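Local coordinates for protein acireductone dioxygenase (PDB 4QGL) that probably oxidises the acireductone of the methionine salvage pathway with molecular oxygen, giving products that depend on whether iron or nickel occupies its active site, at residues F120-K125 with D138-P143. Numbering follows the deposited sequence.
Sequences FAIEGK and DLISVP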
ATOM      1  N   PHE A 120       5.264  -3.905  -2.202  1.00 19.38           N
ATOM      2  CA  PHE A 120       4.482  -5.103  -2.400  1.00 19.50           C
ATOM      3  C   PHE A 120       5.079  -5.963  -3.480  1.00 19.99           C
ATOM      4  O   PHE A 120       5.378  -5.480  -4.563  1.00 20.17           O
ATOM      5  CB  PHE A 120       3.070  -4.767  -2.806  1.00 19.47           C
ATOM      6  CG  PHE A 120       2.159  -4.574  -1.628  1.00 19.41           C
ATOM      7  CD1 PHE A 120       1.685  -5.668  -0.943  1.00 19.56           C
ATOM      8  CD2 PHE A 120       1.775  -3.305  -1.202  1.00 19.33           C
ATOM      9  CE1 PHE A 120       0.869  -5.510   0.148  1.00 19.66           C
ATOM     10  CE2 PHE A 120       0.958  -3.148  -0.111  1.00 19.40           C
ATOM     11  CZ  PHE A 120       0.506  -4.255   0.560  1.00 19.59           C
ATOM     12  N   ALA A 121       5.215  -7.254  -3.202  1.00 20.50           N
ATOM     13  CA  ALA A 121       5.753  -8.193  -4.186  1.00 21.10           C
ATOM     14  C   ALA A 121       4.621  -9.088  -4.670  1.00 21.70           C
ATOM     15  O   ALA A 121       4.117  -9.907  -3.906  1.00 21.73           O
ATOM     16  CB  ALA A 121       6.878  -9.045  -3.569  1.00 21.25           C
ATOM     17  N   ILE A 122       4.262  -8.975  -5.946  1.00 22.47           N
ATOM     18  CA  ILE A 122       3.044  -9.613  -6.446  1.00 23.19           C
ATOM     19  C   ILE A 122       3.380 -10.597  -7.545  1.00 24.15           C
ATOM     20  O   ILE A 122       4.202 -10.320  -8.440  1.00 24.47           O
ATOM     21  CB  ILE A 122       2.013  -8.562  -6.908  1.00 23.20           C
ATOM     22  CG1 ILE A 122       1.634  -7.666  -5.736  1.00 22.82           C
ATOM     23  CG2 ILE A 122       0.736  -9.236  -7.399  1.00 23.70           C
ATOM     24  CD1 ILE A 122       1.310  -6.239  -6.127  1.00 22.77           C
ATOM     25  N   GLU A 123       2.769 -11.770  -7.439  1.00 24.99           N
ATOM     26  CA  GLU A 123       2.956 -12.828  -8.424  1.00 25.94           C
ATOM     27  C   GLU A 123       2.108 -12.426  -9.601  1.00 26.22           C
ATOM     28  O   GLU A 123       0.894 -12.330  -9.483  1.00 26.49           O
ATOM     29  CB  GLU A 123       2.511 -14.187  -7.882  1.00 26.64           C
ATOM     30  CG  GLU A 123       2.710 -15.359  -8.822  1.00 27.76           C
ATOM     31  CD  GLU A 123       2.339 -16.699  -8.158  1.00 28.74           C
ATOM     32  OE1 GLU A 123       1.156 -16.862  -7.753  1.00 29.29           O
ATOM     33  OE2 GLU A 123       3.220 -17.605  -8.006  1.00 29.51           O
ATOM     34  N   GLY A 124       2.762 -12.173 -10.728  1.00 26.39           N
ATOM     35  CA  GLY A 124       2.068 -11.813 -11.953  1.00 26.75           C
ATOM     36  C   GLY A 124       1.374 -12.997 -12.574  1.00 27.25           C
ATOM     37  O   GLY A 124       1.712 -14.149 -12.319  1.00 27.41           O
ATOM     38  N   LYS A 125       0.434 -12.694 -13.446  1.00 27.54           N
ATOM     39  CA  LYS A 125      -0.368 -13.712 -14.093  1.00 28.17           C
ATOM     40  C   LYS A 125       0.412 -14.672 -14.965  1.00 28.56           C
ATOM     41  O   LYS A 125      -0.079 -15.745 -15.261  1.00 29.10           O
ATOM     42  CB  LYS A 125      -1.462 -13.048 -14.923  1.00 28.77           C
ATOM     43  CG  LYS A 125      -0.983 -12.234 -16.109  1.00 29.20           C
ATOM     44  CD  LYS A 125      -2.200 -11.739 -16.860  1.00 29.92           C
ATOM     45  CE  LYS A 125      -1.996 -10.383 -17.497  1.00 30.03           C
ATOM     46  NZ  LYS A 125      -2.802 -10.274 -18.757  1.00 31.25           N
ATOM     47  N   ASP A 138       0.442   7.344  -3.030  1.00 20.76           N
ATOM     48  CA  ASP A 138       0.183   6.132  -3.793  1.00 20.79           C
ATOM     49  C   ASP A 138      -0.941   5.308  -3.188  1.00 20.78           C
ATOM     50  O   ASP A 138      -0.815   4.879  -2.062  1.00 20.59           O
ATOM     51  CB  ASP A 138       1.447   5.257  -3.774  1.00 20.54           C
ATOM     52  CG  ASP A 138       2.422   5.583  -4.906  1.00 20.90           C
ATOM     53  OD1 ASP A 138       2.108   6.463  -5.730  1.00 21.43           O
ATOM     54  OD2 ASP A 138       3.513   4.957  -4.998  1.00 20.92           O
ATOM     55  N   LEU A 139      -2.033   5.047  -3.912  1.00 21.25           N
ATOM     56  CA  LEU A 139      -3.013   4.036  -3.484  1.00 21.39           C
ATOM     57  C   LEU A 139      -2.937   2.871  -4.400  1.00 21.32           C
ATOM     58  O   LEU A 139      -2.983   3.062  -5.609  1.00 21.64           O
ATOM     59  CB  LEU A 139      -4.446   4.534  -3.492  1.00 22.29           C
ATOM     60  CG  LEU A 139      -5.425   3.418  -3.059  1.00 22.60           C
ATOM     61  CD1 LEU A 139      -6.442   3.941  -2.115  1.00 23.04           C
ATOM     62  CD2 LEU A 139      -6.101   2.728  -4.219  1.00 22.99           C
ATOM     63  N   ILE A 140      -2.879   1.684  -3.779  1.00 21.00           N
ATOM     64  CA  ILE A 140      -2.765   0.427  -4.508  1.00 21.00           C
ATOM     65  C   ILE A 140      -3.799  -0.549  -4.025  1.00 21.28           C
ATOM     66  O   ILE A 140      -4.069  -0.595  -2.823  1.00 21.16           O
ATOM     67  CB  ILE A 140      -1.362  -0.233  -4.375  1.00 20.53           C
ATOM     68  CG1 ILE A 140      -1.333  -1.506  -5.201  1.00 20.63           C
ATOM     69  CG2 ILE A 140      -0.978  -0.587  -2.944  1.00 20.19           C
ATOM     70  CD1 ILE A 140      -0.003  -2.166  -5.177  1.00 20.36           C
ATOM     71  N   SER A 141      -4.395  -1.318  -4.939  1.00 21.73           N
ATOM     72  CA  SER A 141      -5.253  -2.420  -4.513  1.00 22.15           C
ATOM     73  C   SER A 141      -4.774  -3.726  -5.090  1.00 22.39           C
ATOM     74  O   SER A 141      -4.675  -3.910  -6.305  1.00 22.64           O
ATOM     75  CB  SER A 141      -6.746  -2.251  -4.844  1.00 22.80           C
ATOM     76  OG  SER A 141      -7.444  -3.465  -4.510  1.00 23.13           O
ATOM     77  N   VAL A 142      -4.520  -4.636  -4.170  1.00 22.51           N
ATOM     78  CA  VAL A 142      -3.979  -5.879  -4.480  1.00 22.78           C
ATOM     79  C   VAL A 142      -5.127  -6.862  -4.495  1.00 23.68           C
ATOM     80  O   VAL A 142      -5.728  -7.126  -3.451  1.00 23.98           O
ATOM     81  CB  VAL A 142      -2.943  -6.263  -3.422  1.00 22.41           C
ATOM     82  CG1 VAL A 142      -2.552  -7.730  -3.564  1.00 22.57           C
ATOM     83  CG2 VAL A 142      -1.719  -5.354  -3.515  1.00 21.91           C
ATOM     84  N   PRO A 143      -5.416  -7.436  -5.675  1.00 24.42           N
ATOM     85  CA  PRO A 143      -6.603  -8.260  -5.909  1.00 25.27           C
ATOM     86  C   PRO A 143      -6.694  -9.552  -5.088  1.00 25.59           C
ATOM     87  O   PRO A 143      -5.694 -10.148  -4.669  1.00 25.20           O
ATOM     88  CB  PRO A 143      -6.541  -8.601  -7.403  1.00 25.66           C
ATOM     89  CG  PRO A 143      -5.152  -8.328  -7.832  1.00 25.16           C
ATOM     90  CD  PRO A 143      -4.481  -7.446  -6.817  1.00 24.40           C
TER
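Phe-120 opens the apolar contact between strands 120-123 and 138-142: its CB points toward the facing strand, and its ring meets two side chains there. CG2 of Val-142 stands over one face, offset toward the rim, with Phe-120 CD1 at 4.3 Å as the nearest ring atom. Ile-140 comes in obliquely, CG2 lying 4.2 Å from Phe-120 CD2. Two residues on, Ile-122 points the same way. Its CG1 lies beside the backbone N and anti to the carbonyl carbon (chi1 -60°), and the CD1 that CG1 carries does the touching, 4.1 Å from Val-142 CG2 and 4.4 Å from Ile-140 CD1. Val-142 CG2 thus serves both Phe-120 and Ile-122, and Ile-140 meets the same pair through two different methyls. No hydrogen bond joins the segments; the strand axes stay 10.0 Å apart at 36°, as expected for facing sheets of a cupin beta-sandwich packed through side chains. All four residues are buried. This interior borders the metal site: Phe-120 touches Glu-109 and His-148, both cadmium ligands here, and Ile-122 and Val-142 also reach His-148. Strand 116-123 runs between strands 129-134 and 148-151 in one antiparallel sheet, while strand 138-142 lies between strands 33-36 and 109-113 in the other.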